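Local coordinates for UPF0749 protein MT1873 (Mycobacterium tuberculosis, PDB 3GMG), which is of unknown function but belongs to the UPF0749 (DUF881) family and is probably associated with the cell membrane, at residues A[41-46]-A[101-106]; A[66-71]-A[107-112]. All coordinates share one frame; numbering follows the deposited sequence.

Contact 1. Residues A[41-46]-A[101-106]; sequences TIDDPG and SPPYSI
OD2 of D44 is held by two hydrogen bonds, from N of V49 and from a water 2.8 Å away; OD1 accepts another from N of G48, so the short acid, CG anti to its own N (chi1 -174°), ties the chain after strand 37-43. The water accepts a hydrogen bond from OH of Y104 at 2.7 Å, in the plane of that ring. CA of P102 sits 3.8 Å above the centre of the Y104 ring, and CB of P102 packs on CB of D44 at 3.7 Å. The P102-P103 peptide is cis, as proline readily allows, just before strand 104-109, and CB of P103 lies 3.4 Å from O of I42. Antiparallel strands 37-43 and 104-109 of the five-stranded sheet pair here: I42 and Y104 exchange two backbone hydrogen bonds, the N-H...O angle from I42 N to Y104 O being 171°, the donor in the carbonyl plane. On one face CB of I42 meets the Y104 ring edge, and the I42 and I106 side chains cross obliquely, their CD1 methyls 3.8 Å apart. M54, V57 and L61 of helix 51-63 cover them. On the opposite face a water suits the small hydroxyls, joining OG1 of T41 (2.6 Å) to OG of S105 (2.8 Å).

Contact 2. Residues A[66-71]-A[107-112]; sequences AEAIQI and LAIGDP
Three backbone hydrogen bonds join the antiparallel strands 68-72 and 104-109, and a fourth comes from E67 just before the first. L107 and Q70 exchange a pair, N of L107 to O of Q70 and N of Q70 to O of L107, each 2.9 Å. N of I109 reaches O of A68 at 3.0 Å, while O of I109 is taken by N of E67, 2.8 Å away and almost along the C=O axis (C=O...N angle 169°). N of A68, buried here, has no partner in the model. At the non-hydrogen-bonded pair I69-A108, CA of I69 makes a CA-H...O contact of 3.2 Å with O of the adjoining L107. CB of A108 lies 4.3 Å from CB of A66 and the same distance from CG1 of I69. On the other face CD1 of I109 touches CB of A68, and the extended side chain of Q70 runs beside L107, pointing the same way, with NE2 of Q70 4.1 Å from CD1 of L107. The Q70 amide is fixed from outside: NE2 donates to OD1 of N72 and OE1 accepts a hydrogen bond from N of A148. E67 turns its carboxylate to the second subunit, whose backbone N atoms of Q156, Y157 and A158 bind it. G110, without a side chain, lets A66 come close, and D111 then N-caps the helix that P112 begins. Different elements pack the two faces: L61 of helix 51-63 lies against A66 and I69, and strand 143-146 covers A68, Q70, L107 and I109 through V144 and V146.

In the fold
Contacts 1 and 2 share strand 104-109, which lies between strands 37-43 and 68-72 in the five-stranded sheet; contact 1 uses its first half, contact 2 its second. Their centres are about 17 Å apart, yet they touch at I106, whose CG2 lies 3.8 Å from CG2 of I69 and whose CG1 is 4.2 Å from CG1 of I71. Helix 51-63 spans both: M54 meets Y104 and I71, and L61 meets I106, I69 and A66. The second subunit reaches contact 2 but not contact 1. Although residues 99-119 are predicted to form a transmembrane helix, residues 104-109 are a sheet strand in this C-terminal part of the protein.

Contact 1. Residues A[41-46]-A[101-106]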
loop_
_atom_site.group_PDB
_atom_site.type_symbol
_atom_site.label_atom_id
_atom_site.label_comp_id
_atom_site.label_asym_id
_atom_site.label_seq_id
_atom_site.Cartn_x
_atom_site.Cartn_y
_atom_site.Cartn_z
ATOM N N THR A 41 -18.416 11.096 10.285
ATOM C CA THR A 41 -17.971 12.272 11.034
ATOM C C THR A 41 -17.367 11.821 12.359
ATOM O O THR A 41 -17.951 10.989 13.055
ATOM C CB THR A 41 -19.121 13.206 11.307
ATOM O OG1 THR A 41 -19.738 13.567 10.072
ATOM C CG2 THR A 41 -18.629 14.444 12.033
ATOM N N ILE A 42 -16.190 12.346 12.689
ATOM C CA ILE A 42 -15.549 12.077 13.972
ATOM C C ILE A 42 -15.372 13.402 14.711
ATOM O O ILE A 42 -14.621 14.280 14.248
ATOM C CB ILE A 42 -14.171 11.399 13.813
ATOM C CG1 ILE A 42 -14.346 10.024 13.167
ATOM C CG2 ILE A 42 -13.522 11.234 15.191
ATOM C CD1 ILE A 42 -13.062 9.276 12.889
ATOM N N ASP A 43 -16.108 13.552 15.803
ATOM C CA ASP A 43 -15.916 14.680 16.703
ATOM C C ASP A 43 -14.979 14.224 17.809
ATOM O O ASP A 43 -15.183 13.160 18.415
ATOM C CB ASP A 43 -17.249 15.152 17.275
ATOM C CG ASP A 43 -17.149 16.533 17.922
ATOM O OD1 ASP A 43 -16.788 17.511 17.221
ATOM O OD2 ASP A 43 -17.455 16.638 19.113
ATOM N N ASP A 44 -13.951 15.030 18.065
ATOM C CA ASP A 44 -12.881 14.680 18.998
ATOM C C ASP A 44 -12.596 15.877 19.907
ATOM O O ASP A 44 -11.582 16.562 19.731
ATOM C CB ASP A 44 -11.631 14.292 18.223
ATOM C CG ASP A 44 -10.508 13.785 19.112
ATOM O OD1 ASP A 44 -10.780 13.399 20.271
ATOM O OD2 ASP A 44 -9.362 13.763 18.644
ATOM N N PRO A 45 -13.486 16.110 20.876
ATOM C CA PRO A 45 -13.364 17.312 21.721
ATOM C C PRO A 45 -12.209 17.327 22.729
ATOM O O PRO A 45 -11.891 18.407 23.258
ATOM C CB PRO A 45 -14.707 17.346 22.437
ATOM C CG PRO A 45 -15.094 15.920 22.540
ATOM C CD PRO A 45 -14.697 15.343 21.215
ATOM N N GLY A 46 -11.576 16.188 22.999
ATOM C CA GLY A 46 -10.474 16.126 23.970
ATOM C C GLY A 46 -9.338 17.098 23.689
ATOM O O GLY A 46 -9.066 17.997 24.511
ATOM N N SER A 101 -7.000 18.702 11.620
ATOM C CA SER A 101 -7.475 18.840 12.991
ATOM C C SER A 101 -8.964 18.563 13.073
ATOM O O SER A 101 -9.695 18.806 12.114
ATOM C CB SER A 101 -7.177 20.246 13.506
ATOM O OG SER A 101 -5.777 20.422 13.528
ATOM N N PRO A 102 -9.432 18.040 14.214
ATOM C CA PRO A 102 -10.842 17.642 14.273
ATOM C C PRO A 102 -11.808 18.832 14.315
ATOM O O PRO A 102 -11.404 19.954 14.706
ATOM C CB PRO A 102 -10.935 16.805 15.551
ATOM C CG PRO A 102 -9.795 17.318 16.390
ATOM C CD PRO A 102 -8.707 17.729 15.461
ATOM N N PRO A 103 -13.073 18.620 13.931
ATOM C CA PRO A 103 -13.644 17.317 13.549
ATOM C C PRO A 103 -13.206 16.859 12.165
ATOM O O PRO A 103 -12.825 17.672 11.329
ATOM C CB PRO A 103 -15.156 17.561 13.599
ATOM C CG PRO A 103 -15.314 19.026 13.360
ATOM C CD PRO A 103 -14.099 19.677 13.966
ATOM N N TYR A 104 -13.236 15.545 11.966
ATOM C CA TYR A 104 -12.857 14.942 10.694
ATOM C C TYR A 104 -14.089 14.407 9.971
ATOM O O TYR A 104 -15.061 14.007 10.609
ATOM C CB TYR A 104 -11.882 13.772 10.916
ATOM C CG TYR A 104 -10.692 14.073 11.828
ATOM C CD1 TYR A 104 -10.581 13.484 13.079
ATOM C CD2 TYR A 104 -9.676 14.909 11.411
ATOM C CE1 TYR A 104 -9.495 13.754 13.907
ATOM C CE2 TYR A 104 -8.595 15.184 12.220
ATOM C CZ TYR A 104 -8.511 14.623 13.455
ATOM O OH TYR A 104 -7.403 14.898 14.243
ATOM N N SER A 105 -14.006 14.366 8.648
ATOM C CA SER A 105 -15.053 13.752 7.809
ATOM C C SER A 105 -14.361 12.778 6.883
ATOM O O SER A 105 -13.397 13.139 6.213
ATOM C CB SER A 105 -15.782 14.835 6.995
ATOM O OG SER A 105 -16.994 14.346 6.421
ATOM N N ILE A 106 -14.826 11.535 6.859
ATOM C CA ILE A 106 -14.256 10.533 5.966
ATOM C C ILE A 106 -15.335 10.111 4.996
ATOM O O ILE A 106 -16.413 9.714 5.417
ATOM C CB ILE A 106 -13.693 9.311 6.715
ATOM C CG1 ILE A 106 -12.642 9.754 7.752
ATOM C CG2 ILE A 106 -13.103 8.308 5.726
ATOM C CD1 ILE A 106 -13.198 9.946 9.157
HETATM O O HOH W 1 -18.824 15.270 8.273
HETATM O O HOH W 2 -7.360 13.922 16.718
#

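Contact 2. Residues A[66-71]-A[107-112]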
loop_
_atom_site.group_PDB
_atom_site.type_symbol
_atom_site.label_atom_id
_atom_site.label_comp_id
_atom_site.label_asym_id
_atom_site.label_seq_id
_atom_site.Cartn_x
_atom_site.Cartn_y
_atom_site.Cartn_z
ATOM N N ALA A 66 -14.393 -0.624 0.334
ATOM C CA ALA A 66 -14.295 0.731 -0.156
ATOM C C ALA A 66 -13.423 0.857 -1.378
ATOM O O ALA A 66 -12.293 0.342 -1.401
ATOM C CB ALA A 66 -13.786 1.687 0.943
ATOM N N GLU A 67 -13.921 1.545 -2.390
ATOM C CA GLU A 67 -13.221 1.729 -3.666
ATOM C C GLU A 67 -12.576 3.102 -3.843
ATOM O O GLU A 67 -11.786 3.323 -4.771
ATOM C CB GLU A 67 -14.186 1.421 -4.825
ATOM C CG GLU A 67 -14.669 -0.025 -4.746
ATOM C CD GLU A 67 -15.667 -0.415 -5.818
ATOM O OE1 GLU A 67 -16.169 0.484 -6.516
ATOM O OE2 GLU A 67 -15.920 -1.643 -5.977
ATOM N N ALA A 68 -12.936 4.053 -2.968
ATOM C CA ALA A 68 -12.322 5.353 -2.929
ATOM C C ALA A 68 -12.566 5.876 -1.532
ATOM O O ALA A 68 -13.629 5.647 -0.961
ATOM C CB ALA A 68 -12.931 6.298 -3.988
ATOM N N ILE A 69 -11.563 6.551 -0.965
ATOM C CA ILE A 69 -11.646 7.119 0.380
ATOM C C ILE A 69 -11.001 8.493 0.373
ATOM O O ILE A 69 -9.926 8.683 -0.207
ATOM C CB ILE A 69 -10.953 6.224 1.447
ATOM C CG1 ILE A 69 -11.567 4.822 1.456
ATOM C CG2 ILE A 69 -11.068 6.828 2.865
ATOM C CD1 ILE A 69 -10.799 3.836 2.358
ATOM N N GLN A 70 -11.665 9.450 1.018
ATOM C CA GLN A 70 -11.132 10.793 1.197
ATOM C C GLN A 70 -11.270 11.185 2.653
ATOM O O GLN A 70 -12.294 10.951 3.269
ATOM C CB GLN A 70 -11.929 11.758 0.327
ATOM C CG GLN A 70 -11.489 13.198 0.368
ATOM C CD GLN A 70 -12.175 14.025 -0.684
ATOM O OE1 GLN A 70 -12.271 13.638 -1.859
ATOM N NE2 GLN A 70 -12.621 15.205 -0.287
ATOM N N ILE A 71 -10.225 11.791 3.218
ATOM C CA ILE A 71 -10.272 12.294 4.598
ATOM C C ILE A 71 -10.250 13.816 4.556
ATOM O O ILE A 71 -9.348 14.384 3.960
ATOM C CB ILE A 71 -9.092 11.768 5.417
ATOM C CG1 ILE A 71 -9.130 10.237 5.447
ATOM C CG2 ILE A 71 -9.129 12.330 6.845
ATOM C CD1 ILE A 71 -7.902 9.594 6.043
ATOM N N LEU A 107 -15.038 10.213 3.710
ATOM C CA LEU A 107 -15.960 9.821 2.634
ATOM C C LEU A 107 -15.452 8.530 2.042
ATOM O O LEU A 107 -14.270 8.392 1.778
ATOM C CB LEU A 107 -16.003 10.882 1.547
ATOM C CG LEU A 107 -16.321 12.308 1.993
ATOM C CD1 LEU A 107 -16.096 13.279 0.857
ATOM C CD2 LEU A 107 -17.780 12.387 2.422
ATOM N N ALA A 108 -16.330 7.564 1.859
ATOM C CA ALA A 108 -15.946 6.277 1.263
ATOM C C ALA A 108 -17.038 5.802 0.320
ATOM O O ALA A 108 -18.218 5.857 0.655
ATOM C CB ALA A 108 -15.710 5.252 2.303
ATOM N N ILE A 109 -16.623 5.343 -0.847
ATOM C CA ILE A 109 -17.523 4.808 -1.867
ATOM C C ILE A 109 -17.486 3.297 -1.805
ATOM O O ILE A 109 -16.406 2.699 -1.835
ATOM C CB ILE A 109 -17.156 5.315 -3.258
ATOM C CG1 ILE A 109 -17.450 6.823 -3.388
ATOM C CG2 ILE A 109 -17.940 4.554 -4.352
ATOM C CD1 ILE A 109 -16.829 7.495 -4.593
ATOM N N GLY A 110 -18.653 2.690 -1.689
ATOM C CA GLY A 110 -18.792 1.228 -1.552
ATOM C C GLY A 110 -20.220 0.880 -1.193
ATOM O O GLY A 110 -21.086 1.750 -1.225
ATOM N N ASP A 111 -20.492 -0.374 -0.825
ATOM C CA ASP A 111 -21.841 -0.756 -0.393
ATOM C C ASP A 111 -22.144 -0.109 0.964
ATOM O O ASP A 111 -21.520 -0.449 1.973
ATOM C CB ASP A 111 -22.000 -2.278 -0.297
ATOM C CG ASP A 111 -23.380 -2.668 0.123
ATOM O OD1 ASP A 111 -24.317 -2.317 -0.622
ATOM O OD2 ASP A 111 -23.535 -3.256 1.218
ATOM N N PRO A 112 -23.114 0.823 1.005
ATOM C CA PRO A 112 -23.293 1.576 2.267
ATOM C C PRO A 112 -23.588 0.729 3.522
ATOM O O PRO A 112 -22.992 0.964 4.566
ATOM C CB PRO A 112 -24.426 2.573 1.924
ATOM C CG PRO A 112 -24.371 2.722 0.500
ATOM C CD PRO A 112 -23.993 1.364 -0.044
#